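Local coordinates for lipoprotein (Bacillus anthracis, PDB 4JG9) that is of unknown function but is probably held at the bacterial membrane by a lipid on its N-terminal end, at residues 151-157 with 168-174; 44-49 with 158-163; 88-94 with 141-147; 99-105 with 131-137. All blocks are in the same frame, centred on the assembly; numbering follows the deposited sequence.

Interaction 1: residues 151-157 with 168-174; sequences SSGLWVL and QFVITAE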
# COMPACT_ATOMS: atom_id res chain seq x y z
N SER A 151 8.08 10.05 7.83
CA SER A 151 8.48 10.91 8.94
C SER A 151 9.84 10.52 9.47
O SER A 151 10.30 9.40 9.23
CB SER A 151 7.44 10.87 10.08
OG SER A 151 7.49 9.63 10.77
N SER A 152 10.49 11.44 10.18
CA SER A 152 11.84 11.21 10.67
C SER A 152 11.85 10.33 11.91
O SER A 152 10.96 10.43 12.77
CB SER A 152 12.52 12.54 10.99
OG SER A 152 11.94 13.14 12.13
N GLY A 153 12.88 9.50 12.02
CA GLY A 153 13.02 8.59 13.14
C GLY A 153 13.61 7.28 12.67
O GLY A 153 14.08 7.17 11.53
N LEU A 154 13.56 6.26 13.52
CA LEU A 154 14.05 4.94 13.15
C LEU A 154 12.93 4.12 12.50
O LEU A 154 11.76 4.17 12.92
CB LEU A 154 14.60 4.21 14.38
CG LEU A 154 15.83 4.83 15.08
CD1 LEU A 154 16.16 4.12 16.39
CD2 LEU A 154 17.03 4.79 14.16
N TRP A 155 13.30 3.41 11.45
CA TRP A 155 12.41 2.56 10.69
C TRP A 155 13.09 1.22 10.51
O TRP A 155 14.28 1.16 10.21
CB TRP A 155 12.15 3.16 9.30
CG TRP A 155 11.32 4.41 9.33
CD1 TRP A 155 11.75 5.67 9.58
CD2 TRP A 155 9.90 4.50 9.09
NE1 TRP A 155 10.69 6.55 9.53
CE2 TRP A 155 9.55 5.86 9.23
CE3 TRP A 155 8.90 3.57 8.79
CZ2 TRP A 155 8.24 6.31 9.06
CZ3 TRP A 155 7.59 4.02 8.62
CH2 TRP A 155 7.27 5.37 8.76
N VAL A 156 12.34 0.13 10.69
CA VAL A 156 12.85 -1.19 10.36
C VAL A 156 12.41 -1.56 8.94
O VAL A 156 11.25 -1.32 8.55
CB VAL A 156 12.42 -2.27 11.37
CG1 VAL A 156 10.89 -2.41 11.41
CG2 VAL A 156 13.10 -3.62 11.05
N LEU A 157 13.33 -2.11 8.17
CA LEU A 157 13.02 -2.53 6.81
C LEU A 157 12.96 -4.05 6.73
O LEU A 157 13.99 -4.72 6.81
CB LEU A 157 14.10 -2.01 5.88
CG LEU A 157 13.89 -0.65 5.21
CD1 LEU A 157 13.37 0.37 6.17
CD2 LEU A 157 15.22 -0.18 4.61
N GLN A 168 16.07 -8.32 7.72
CA GLN A 168 15.58 -7.02 8.14
C GLN A 168 16.72 -6.17 8.69
O GLN A 168 17.72 -6.71 9.17
CB GLN A 168 14.50 -7.20 9.21
CG GLN A 168 15.04 -7.59 10.58
CD GLN A 168 13.95 -7.99 11.56
OE1 GLN A 168 14.24 -8.49 12.65
NE2 GLN A 168 12.69 -7.82 11.17
N PHE A 169 16.61 -4.86 8.59
CA PHE A 169 17.55 -3.98 9.29
C PHE A 169 16.96 -2.59 9.52
O PHE A 169 15.95 -2.23 8.91
CB PHE A 169 18.93 -3.93 8.61
CG PHE A 169 18.93 -3.35 7.24
CD1 PHE A 169 19.13 -1.99 7.03
CD2 PHE A 169 18.76 -4.16 6.14
CE1 PHE A 169 19.13 -1.45 5.76
CE2 PHE A 169 18.75 -3.63 4.85
CZ PHE A 169 18.94 -2.27 4.67
N VAL A 170 17.57 -1.84 10.42
CA VAL A 170 17.03 -0.55 10.84
C VAL A 170 17.81 0.61 10.23
O VAL A 170 19.04 0.60 10.19
CB VAL A 170 17.03 -0.44 12.38
CG1 VAL A 170 16.68 0.96 12.83
CG2 VAL A 170 16.06 -1.44 12.98
N ILE A 171 17.09 1.61 9.75
CA ILE A 171 17.73 2.79 9.18
C ILE A 171 17.20 4.03 9.88
O ILE A 171 16.21 3.95 10.62
CB ILE A 171 17.48 2.90 7.65
CG1 ILE A 171 15.98 2.95 7.36
CG2 ILE A 171 18.08 1.70 6.92
CD1 ILE A 171 15.55 4.21 6.72
N THR A 172 17.86 5.16 9.67
CA THR A 172 17.44 6.42 10.27
C THR A 172 16.95 7.37 9.19
O THR A 172 17.61 7.54 8.16
CB THR A 172 18.60 7.11 10.98
OG1 THR A 172 19.17 6.21 11.94
CG2 THR A 172 18.12 8.37 11.68
N ALA A 173 15.80 7.97 9.41
CA ALA A 173 15.35 9.03 8.52
C ALA A 173 15.48 10.35 9.25
O ALA A 173 15.07 10.49 10.41
CB ALA A 173 13.90 8.80 8.08
N GLU A 174 16.05 11.33 8.57
CA GLU A 174 16.27 12.64 9.14
C GLU A 174 15.11 13.56 8.78
O GLU A 174 14.91 14.60 9.41
CB GLU A 174 17.59 13.21 8.64
CG GLU A 174 18.81 12.47 9.15
CD GLU A 174 20.02 12.66 8.26
OE1 GLU A 174 20.38 13.82 7.98
OE2 GLU A 174 20.62 11.64 7.85
OXT GLU A 174 14.35 13.28 7.86
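The antiparallel beta hairpin of strands 153-161 and 164-173 brings Gly153, Trp155 and Leu157 opposite Ala173, Ile171 and Phe169, each pair joined by two backbone hydrogen bonds. The reciprocal bonds include Ala173 N to Gly153 O at 2.8 Å and Leu157 N to Phe169 O at 2.7 Å. Glycine suits position 153: at its positive phi of 144° a CB would press on the carbonyl oxygen of Ser152.

Side chains alternate between two faces. On one, Leu157 and Ile171 cross at about a right angle, with CD1 of Leu157 3.9 Å from CG1 of Ile171. Ile171 holds CG1 between its backbone N and carbonyl carbon (chi1 59°), which lays that branch against the leucine methyl. Farther along, the small Ala173 sets CB 4.1 Å from CD1 of the Trp155 indole. Trp155 NE1 donates to Ser151 O, which lies at the indole edge near its plane, at 2.9 Å, helping to fix the ring's turn. The Ser151 hydroxyl is bonded to Lys110 and to Thr37 of the second subunit, whose Gln38 packs on the indole.

On the other face, Val156 CB meets Val170 CG2 at 4.1 Å, while Leu154 sends CD2 to Thr172 OG1 at 3.4 Å, a van der Waals contact. The three pairs thus satisfy each other's N-H and C=O groups, Leu154 and Val156 bond to Gln111 and Leu109, and apolar side chains can fill the buried stretch.

Interaction 2: residues 44-49 with 158-163; sequences FFHLSV and NIYVNE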
# COMPACT_ATOMS: atom_id res chain seq x y z
N PHE A 44 1.85 -12.17 3.51
CA PHE A 44 3.11 -12.77 3.97
C PHE A 44 3.76 -11.94 5.06
O PHE A 44 4.80 -12.33 5.59
CB PHE A 44 4.09 -13.05 2.82
CG PHE A 44 4.35 -11.87 1.92
CD1 PHE A 44 5.35 -10.95 2.23
CD2 PHE A 44 3.61 -11.69 0.76
CE1 PHE A 44 5.61 -9.85 1.38
CE2 PHE A 44 3.85 -10.61 -0.09
CZ PHE A 44 4.86 -9.68 0.22
N PHE A 45 3.14 -10.84 5.44
CA PHE A 45 3.69 -10.04 6.52
C PHE A 45 3.04 -10.37 7.84
O PHE A 45 1.83 -10.37 7.97
CB PHE A 45 3.53 -8.55 6.25
CG PHE A 45 3.83 -7.71 7.45
CD1 PHE A 45 5.13 -7.41 7.80
CD2 PHE A 45 2.81 -7.24 8.25
CE1 PHE A 45 5.41 -6.65 8.91
CE2 PHE A 45 3.08 -6.48 9.36
CZ PHE A 45 4.38 -6.18 9.69
N HIS A 46 3.87 -10.63 8.84
CA HIS A 46 3.40 -10.90 10.18
C HIS A 46 4.16 -10.01 11.14
O HIS A 46 5.33 -9.72 10.94
CB HIS A 46 3.61 -12.36 10.55
CG HIS A 46 3.09 -13.32 9.54
ND1 HIS A 46 1.74 -13.52 9.32
CD2 HIS A 46 3.73 -14.14 8.67
CE1 HIS A 46 1.58 -14.42 8.37
NE2 HIS A 46 2.77 -14.81 7.96
N LEU A 47 3.49 -9.58 12.19
CA LEU A 47 4.10 -8.71 13.18
C LEU A 47 5.26 -9.37 13.89
O LEU A 47 6.16 -8.71 14.39
CB LEU A 47 3.06 -8.21 14.18
CG LEU A 47 2.31 -6.97 13.72
CD1 LEU A 47 1.33 -6.51 14.78
CD2 LEU A 47 3.30 -5.86 13.41
N SER A 48 5.24 -10.69 13.97
CA SER A 48 6.28 -11.38 14.71
C SER A 48 7.70 -11.03 14.24
O SER A 48 8.64 -11.26 14.99
CB SER A 48 6.08 -12.90 14.67
OG SER A 48 6.10 -13.38 13.33
N VAL A 49 7.85 -10.49 13.03
CA VAL A 49 9.18 -10.08 12.58
C VAL A 49 9.73 -8.95 13.43
O VAL A 49 10.93 -8.69 13.42
CB VAL A 49 9.24 -9.63 11.09
CG1 VAL A 49 8.98 -10.82 10.18
CG2 VAL A 49 8.26 -8.50 10.83
N ASN A 158 11.75 -4.60 6.57
CA ASN A 158 11.59 -6.05 6.45
C ASN A 158 11.63 -6.47 5.00
O ASN A 158 10.89 -5.95 4.18
CB ASN A 158 10.29 -6.51 7.10
CG ASN A 158 10.18 -6.07 8.53
OD1 ASN A 158 10.84 -6.62 9.41
ND2 ASN A 158 9.35 -5.04 8.77
N ILE A 159 12.53 -7.39 4.67
CA ILE A 159 12.82 -7.71 3.28
C ILE A 159 12.38 -9.14 2.94
O ILE A 159 12.67 -10.08 3.68
CB ILE A 159 14.32 -7.52 2.96
CG1 ILE A 159 14.75 -6.07 3.22
CG2 ILE A 159 14.64 -7.91 1.52
CD1 ILE A 159 16.15 -6.00 3.79
N TYR A 160 11.65 -9.26 1.83
CA TYR A 160 11.13 -10.55 1.37
C TYR A 160 11.58 -10.75 -0.06
O TYR A 160 11.75 -9.79 -0.81
CB TYR A 160 9.59 -10.57 1.45
CG TYR A 160 9.07 -10.31 2.84
CD1 TYR A 160 8.56 -11.34 3.63
CD2 TYR A 160 9.09 -9.02 3.37
CE1 TYR A 160 8.10 -11.10 4.92
CE2 TYR A 160 8.63 -8.77 4.67
CZ TYR A 160 8.14 -9.81 5.43
OH TYR A 160 7.68 -9.55 6.69
N VAL A 161 11.80 -12.00 -0.43
CA VAL A 161 12.04 -12.35 -1.81
C VAL A 161 11.11 -13.48 -2.15
O VAL A 161 11.03 -14.49 -1.41
CB VAL A 161 13.50 -12.78 -2.05
CG1 VAL A 161 13.67 -13.35 -3.47
CG2 VAL A 161 14.43 -11.62 -1.79
N ASN A 162 10.39 -13.31 -3.25
CA ASN A 162 9.40 -14.29 -3.66
C ASN A 162 8.42 -14.56 -2.52
O ASN A 162 7.99 -15.70 -2.33
CB ASN A 162 10.08 -15.59 -4.13
CG ASN A 162 9.19 -16.40 -5.05
OD1 ASN A 162 8.29 -15.85 -5.69
ND2 ASN A 162 9.45 -17.70 -5.13
N GLU A 163 8.12 -13.50 -1.77
CA GLU A 163 7.15 -13.53 -0.66
C GLU A 163 7.60 -14.29 0.57
O GLU A 163 6.81 -14.50 1.49
CB GLU A 163 5.77 -14.05 -1.13
CG GLU A 163 5.21 -13.22 -2.25
CD GLU A 163 3.71 -13.42 -2.45
OE1 GLU A 163 3.13 -14.30 -1.77
OE2 GLU A 163 3.12 -12.67 -3.28
O HOH W 1 6.40 -11.71 7.95
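Phe44 lies between Tyr160 and Glu163 and packs closely on the tyrosine: CD1 of Phe44 stands 3.5 Å from CD1 of Tyr160, over one face of the tyrosine ring toward its rim. The two ring planes are 59° apart, an oblique aromatic pair. Phe44 reaches this place with CG between its own backbone N and carbonyl carbon (chi1 52°).

Beyond the ring, the Tyr160 hydroxyl touches the edge of Phe45, 3.5 Å from CD1. A water lies 2.8 Å from Tyr160 OH, donates to Phe44 O and accepts from His46 N. In this way the loop before strand 60-63, which enters a 3-10 segment at Leu47, is laid along the end of strand 153-161. Val49 presses CG2 to 3.5 Å from Asn158 OD1, and the amide of Asn158 is itself tied to Gln168 and Ile107.

The Glu163 side is the more solvent-exposed. Glu163, past the end of the strand, places CB over the face of the Phe44 ring, 4.1 Å from its centroid, a CH-pi contact made by the aliphatic part of the side chain. Its carboxylate also lies against the ring, with OE2 hydrogen-bonded to Ser126 of the second subunit, which also packs on Phe44.

Interaction 3: residues 88-94 with 141-147; sequences NEIMWYF and NELPLTM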
# COMPACT_ATOMS: atom_id res chain seq x y z
N ASN A 88 14.39 9.44 -2.73
CA ASN A 88 15.82 9.30 -2.96
C ASN A 88 16.10 7.97 -3.63
O ASN A 88 15.67 6.91 -3.16
CB ASN A 88 16.60 9.42 -1.64
CG ASN A 88 18.12 9.40 -1.83
OD1 ASN A 88 18.64 9.78 -2.89
ND2 ASN A 88 18.84 9.00 -0.78
N GLU A 89 16.79 8.03 -4.77
CA GLU A 89 17.16 6.80 -5.45
C GLU A 89 18.38 6.23 -4.74
O GLU A 89 19.43 6.87 -4.68
CB GLU A 89 17.46 7.05 -6.93
CG GLU A 89 17.75 5.78 -7.73
CD GLU A 89 18.08 6.06 -9.19
OE1 GLU A 89 19.11 6.72 -9.46
OE2 GLU A 89 17.30 5.63 -10.08
N ILE A 90 18.24 5.04 -4.16
CA ILE A 90 19.35 4.47 -3.43
C ILE A 90 19.74 3.12 -4.00
O ILE A 90 18.91 2.26 -4.24
CB ILE A 90 19.03 4.36 -1.93
CG1 ILE A 90 18.80 5.77 -1.38
CG2 ILE A 90 20.18 3.68 -1.19
CD1 ILE A 90 18.47 5.86 0.09
N MSE A 91 21.04 2.96 -4.24
CA MSE A 91 21.52 1.72 -4.80
C MSE A 91 21.49 0.59 -3.76
O MSE A 91 21.98 0.74 -2.64
CB MSE A 91 22.90 1.92 -5.41
CG MSE A 91 22.83 2.22 -6.93
SE MSE A 91 22.57 0.54 -7.90
CE MSE A 91 23.68 -0.45 -6.64
N TRP A 92 20.87 -0.52 -4.14
CA TRP A 92 20.84 -1.69 -3.28
C TRP A 92 21.82 -2.74 -3.79
O TRP A 92 22.04 -2.84 -5.00
CB TRP A 92 19.43 -2.26 -3.18
CG TRP A 92 18.60 -1.51 -2.21
CD1 TRP A 92 18.18 -0.21 -2.32
CD2 TRP A 92 18.08 -2.00 -0.97
NE1 TRP A 92 17.44 0.14 -1.21
CE2 TRP A 92 17.35 -0.94 -0.38
CE3 TRP A 92 18.14 -3.23 -0.30
CZ2 TRP A 92 16.69 -1.07 0.85
CZ3 TRP A 92 17.49 -3.36 0.92
CH2 TRP A 92 16.77 -2.28 1.48
N TYR A 93 22.40 -3.50 -2.86
CA TYR A 93 23.44 -4.47 -3.20
C TYR A 93 23.10 -5.85 -2.67
O TYR A 93 22.81 -6.01 -1.47
CB TYR A 93 24.79 -4.02 -2.63
CG TYR A 93 25.29 -2.70 -3.19
CD1 TYR A 93 24.89 -1.50 -2.62
CD2 TYR A 93 26.18 -2.67 -4.25
CE1 TYR A 93 25.35 -0.28 -3.12
CE2 TYR A 93 26.64 -1.46 -4.76
CZ TYR A 93 26.24 -0.27 -4.18
OH TYR A 93 26.69 0.93 -4.68
N PHE A 94 23.18 -6.85 -3.55
CA PHE A 94 22.85 -8.23 -3.21
C PHE A 94 24.11 -9.03 -3.03
O PHE A 94 24.60 -9.66 -3.97
CB PHE A 94 21.93 -8.83 -4.27
CG PHE A 94 20.74 -7.97 -4.56
CD1 PHE A 94 19.72 -7.86 -3.64
CD2 PHE A 94 20.67 -7.24 -5.73
CE1 PHE A 94 18.64 -7.05 -3.89
CE2 PHE A 94 19.59 -6.43 -5.99
CZ PHE A 94 18.57 -6.34 -5.06
N ASN A 141 23.14 -8.69 -8.37
CA ASN A 141 24.20 -7.94 -7.74
C ASN A 141 23.78 -6.58 -7.21
O ASN A 141 23.90 -6.31 -6.02
CB ASN A 141 25.40 -7.82 -8.66
CG ASN A 141 26.04 -9.16 -8.94
OD1 ASN A 141 25.84 -10.12 -8.20
ND2 ASN A 141 26.82 -9.24 -10.01
N GLU A 142 23.30 -5.71 -8.09
CA GLU A 142 22.88 -4.38 -7.67
C GLU A 142 21.64 -3.87 -8.39
O GLU A 142 21.36 -4.24 -9.52
CB GLU A 142 24.04 -3.38 -7.78
CG GLU A 142 24.33 -2.90 -9.19
CD GLU A 142 25.49 -1.93 -9.24
OE1 GLU A 142 26.44 -2.10 -8.46
OE2 GLU A 142 25.45 -1.02 -10.08
N LEU A 143 20.90 -3.00 -7.71
CA LEU A 143 19.62 -2.49 -8.20
C LEU A 143 19.26 -1.16 -7.54
O LEU A 143 19.25 -1.05 -6.31
CB LEU A 143 18.51 -3.53 -7.97
CG LEU A 143 17.11 -3.19 -8.53
CD1 LEU A 143 17.09 -3.27 -10.04
CD2 LEU A 143 16.02 -4.07 -7.94
N PRO A 144 18.95 -0.15 -8.34
CA PRO A 144 18.55 1.16 -7.81
C PRO A 144 17.08 1.18 -7.42
O PRO A 144 16.25 0.75 -8.20
CB PRO A 144 18.80 2.12 -8.97
CG PRO A 144 18.95 1.28 -10.18
CD PRO A 144 18.92 -0.17 -9.81
N LEU A 145 16.79 1.64 -6.21
CA LEU A 145 15.43 1.73 -5.72
C LEU A 145 15.15 3.13 -5.20
O LEU A 145 15.93 3.69 -4.41
CB LEU A 145 15.22 0.73 -4.58
CG LEU A 145 15.41 -0.74 -4.94
CD1 LEU A 145 15.21 -1.61 -3.70
CD2 LEU A 145 14.45 -1.13 -6.04
N THR A 146 14.04 3.70 -5.62
CA THR A 146 13.65 5.01 -5.14
C THR A 146 12.72 4.86 -3.95
O THR A 146 11.66 4.22 -4.04
CB THR A 146 13.01 5.86 -6.25
OG1 THR A 146 13.93 5.98 -7.34
CG2 THR A 146 12.67 7.25 -5.75
N MSE A 147 13.12 5.44 -2.82
CA MSE A 147 12.38 5.25 -1.58
C MSE A 147 11.97 6.57 -0.96
O MSE A 147 12.57 7.61 -1.24
CB MSE A 147 13.25 4.51 -0.56
CG MSE A 147 13.86 3.23 -1.08
SE MSE A 147 14.86 2.25 0.30
CE MSE A 147 16.35 3.36 0.41
O HOH W 2 24.95 -11.44 -5.86
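Trp92 sets CG beside its backbone N (chi1 -81°), and Leu145 does likewise, which brings the leucine methyl onto the indole. CD1 of Leu145 lies 3.6 Å from the centroid of the five-membered ring and only 12° off its normal, a CH-pi contact over the face. Met147, a selenomethionine, runs extended at chi2, which carries SE to the edge of the indole, 3.7 Å from NE1 of Trp92, as a Met-aromatic contact. The bend at chi3 (-73°) then turns its methyl CE to Ile90, 3.7 Å from CB. A long flexible thioether-type chain suits this place, since it can reach round a rigid ring.

These residues share one face of an antiparallel pair within a five-stranded sheet, of which strand 142-147 is one of the two edge strands within the chain. Trp92 and Leu145 continue onto Ile106 of strand 102-110, so that this face closes against the second sheet in a sandwich-like core. Three pairs, Asn88 with Met147, Ile90 with Leu145 and Trp92 with Leu143, are doubly hydrogen-bonded, Ile90 N to Leu145 O being 2.7 Å and almost straight. Phe94 N adds a bond to Asn141 O at 2.6 Å. The edge of the Phe94 ring meets Leu143, CE2 lying 3.7 Å from CB.

The opposite face is more polar. Pro144, lacking an N-H, sits at a non-hydrogen-bonded position opposite Met91, where strand 88-94 asks for none; the SE of that selenomethionine lies 3.7 Å from Pro144 N. Glu89, an exposed side chain, runs alongside Pro144, its CG, CD and OE2 all about 4.0 Å from CB of the proline.

Interaction 4: residues 99-105 with 131-137; sequences MPTGKLS and TTSNTID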
# COMPACT_ATOMS: atom_id res chain seq x y z
N MSE A 99 21.66 -15.56 -3.28
CA MSE A 99 20.44 -14.77 -3.19
C MSE A 99 19.31 -15.49 -3.87
O MSE A 99 19.44 -15.87 -5.03
CB MSE A 99 20.64 -13.43 -3.89
CG MSE A 99 19.49 -12.47 -3.65
SE MSE A 99 19.69 -11.58 -1.94
CE MSE A 99 17.88 -11.01 -1.79
N PRO A 100 18.19 -15.68 -3.16
CA PRO A 100 17.04 -16.38 -3.74
C PRO A 100 16.47 -15.62 -4.93
O PRO A 100 16.62 -14.40 -5.02
CB PRO A 100 16.01 -16.37 -2.61
CG PRO A 100 16.78 -16.05 -1.37
CD PRO A 100 17.91 -15.18 -1.80
N THR A 101 15.82 -16.33 -5.84
CA THR A 101 15.18 -15.71 -6.98
C THR A 101 13.77 -15.24 -6.62
O THR A 101 13.06 -15.93 -5.89
CB THR A 101 15.07 -16.70 -8.15
OG1 THR A 101 16.36 -17.21 -8.48
CG2 THR A 101 14.42 -16.06 -9.38
N GLY A 102 13.36 -14.08 -7.13
CA GLY A 102 11.98 -13.62 -6.97
C GLY A 102 11.82 -12.10 -6.97
O GLY A 102 12.81 -11.37 -6.98
N LYS A 103 10.58 -11.63 -6.95
CA LYS A 103 10.39 -10.19 -6.82
C LYS A 103 10.81 -9.80 -5.40
O LYS A 103 10.66 -10.58 -4.45
CB LYS A 103 8.92 -9.80 -7.02
CG LYS A 103 8.25 -10.33 -8.25
CD LYS A 103 8.79 -9.75 -9.53
CE LYS A 103 7.84 -10.14 -10.66
NZ LYS A 103 8.54 -10.11 -11.97
N LEU A 104 11.32 -8.58 -5.26
CA LEU A 104 11.78 -8.11 -3.96
C LEU A 104 10.73 -7.24 -3.30
O LEU A 104 10.21 -6.30 -3.92
CB LEU A 104 13.08 -7.30 -4.12
CG LEU A 104 13.70 -6.69 -2.87
CD1 LEU A 104 14.41 -7.74 -2.05
CD2 LEU A 104 14.66 -5.60 -3.28
N SER A 105 10.40 -7.55 -2.05
CA SER A 105 9.47 -6.73 -1.27
C SER A 105 10.13 -6.08 -0.07
O SER A 105 10.99 -6.68 0.60
CB SER A 105 8.26 -7.56 -0.79
OG SER A 105 7.62 -8.25 -1.85
N THR A 131 6.48 -4.03 -3.58
CA THR A 131 7.29 -5.01 -4.29
C THR A 131 7.83 -4.49 -5.62
O THR A 131 7.12 -3.81 -6.36
CB THR A 131 6.43 -6.27 -4.54
OG1 THR A 131 5.95 -6.76 -3.28
CG2 THR A 131 7.21 -7.36 -5.28
N THR A 132 9.07 -4.83 -5.95
CA THR A 132 9.64 -4.42 -7.22
C THR A 132 8.89 -5.09 -8.36
O THR A 132 8.33 -6.17 -8.16
CB THR A 132 11.11 -4.81 -7.34
OG1 THR A 132 11.23 -6.25 -7.24
CG2 THR A 132 11.93 -4.14 -6.23
N SER A 133 8.86 -4.48 -9.54
CA SER A 133 8.21 -5.14 -10.67
C SER A 133 9.15 -6.16 -11.26
O SER A 133 8.72 -7.09 -11.96
CB SER A 133 7.77 -4.17 -11.75
OG SER A 133 8.86 -3.48 -12.31
N ASN A 134 10.44 -6.01 -10.98
CA ASN A 134 11.43 -6.92 -11.56
C ASN A 134 11.80 -8.06 -10.63
O ASN A 134 11.66 -7.97 -9.40
CB ASN A 134 12.68 -6.14 -11.97
CG ASN A 134 13.40 -5.57 -10.78
OD1 ASN A 134 12.88 -4.69 -10.08
ND2 ASN A 134 14.63 -6.03 -10.55
N THR A 135 12.27 -9.15 -11.22
CA THR A 135 12.67 -10.33 -10.48
C THR A 135 14.17 -10.29 -10.29
O THR A 135 14.90 -10.06 -11.26
CB THR A 135 12.32 -11.60 -11.29
OG1 THR A 135 10.93 -11.61 -11.60
CG2 THR A 135 12.71 -12.86 -10.53
N ILE A 136 14.65 -10.49 -9.07
CA ILE A 136 16.09 -10.54 -8.83
C ILE A 136 16.53 -11.98 -8.65
O ILE A 136 15.70 -12.87 -8.46
CB ILE A 136 16.51 -9.72 -7.59
CG1 ILE A 136 16.05 -10.42 -6.31
CG2 ILE A 136 15.97 -8.29 -7.65
CD1 ILE A 136 16.55 -9.78 -5.06
N ASP A 137 17.85 -12.20 -8.72
CA ASP A 137 18.46 -13.51 -8.47
C ASP A 137 19.92 -13.32 -8.04
O ASP A 137 20.36 -12.19 -7.82
CB ASP A 137 18.37 -14.40 -9.71
CG ASP A 137 19.01 -13.77 -10.94
OD1 ASP A 137 19.96 -12.97 -10.80
OD2 ASP A 137 18.53 -14.05 -12.06
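The flat groups that meet here are peptide carbonyls, each approached differently. Ile136 N comes to Gly102 O from above the carbonyl plane, 45° out of it, at 2.9 Å, while Gly102 N returns a bond to Ile136 O. Lys103 NZ reaches Ser133 O at 3.0 Å with a tilt of 35°, and Thr132 OG1 donates to Asn134 O in the carbonyl plane at 2.8 Å.

That threonine hydroxyl does double duty. With OG1 between its own N and carbonyl carbon (chi1 60°), it also accepts from Leu104 N at 3.1 Å. A side chain thus takes the place of a main-chain acceptor where the chain of 131-137 turns a corner at Ser133 and Asn134. Thr132 N still bonds Leu104 O at 2.8 Å, so Leu104 is gripped through both its N and its O.

Lys103 bends at its second torsion and folds its chain over the corner. Its ammonium group donates to Thr135 OG1 at 2.8 Å as well as to Ser133, so a long basic side chain spans the break at the surface. Gly102 has backbone angles that would jam a CB against the carbonyl before it. On the buried side Ile136 CD1 touches the methyl CE of Met99, a selenomethionine, at 3.7 Å, and Phe94 continues this apolar patch.

At the other end the hydroxyls of Ser105 and Thr131 lie close, the latter also bonded to Glu127 of the second subunit. The arrangement is that of an interrupted strand, 131-136, paired antiparallel to strand 102-110 and bridged at its break by polar side chains.

Overall arrangement
Interactions 1, 2 and 4 belong to the same sheet: strand 153-161 serves 1 and 2, and its neighbour 102-110 serves 4, joined to 2 by backbone bonds such as Tyr160 O to Ser105 N. Interaction 3 lies in the other sheet, yet its Trp92 packs on Phe169, Leu157 and Ile159, and its Phe94 on Ile136. Interactions 1 and 3 are regular strand pairs whose inward side chains (Trp155, Leu157, Trp92, Leu145) are buried. Interaction 4 mends a broken strand with hydroxyl and ammonium groups, exposed at Lys103 and Thr135, and interaction 2 fastens a loop through aromatics and water, exposed at Glu163. All but interaction 3 touch the second subunit.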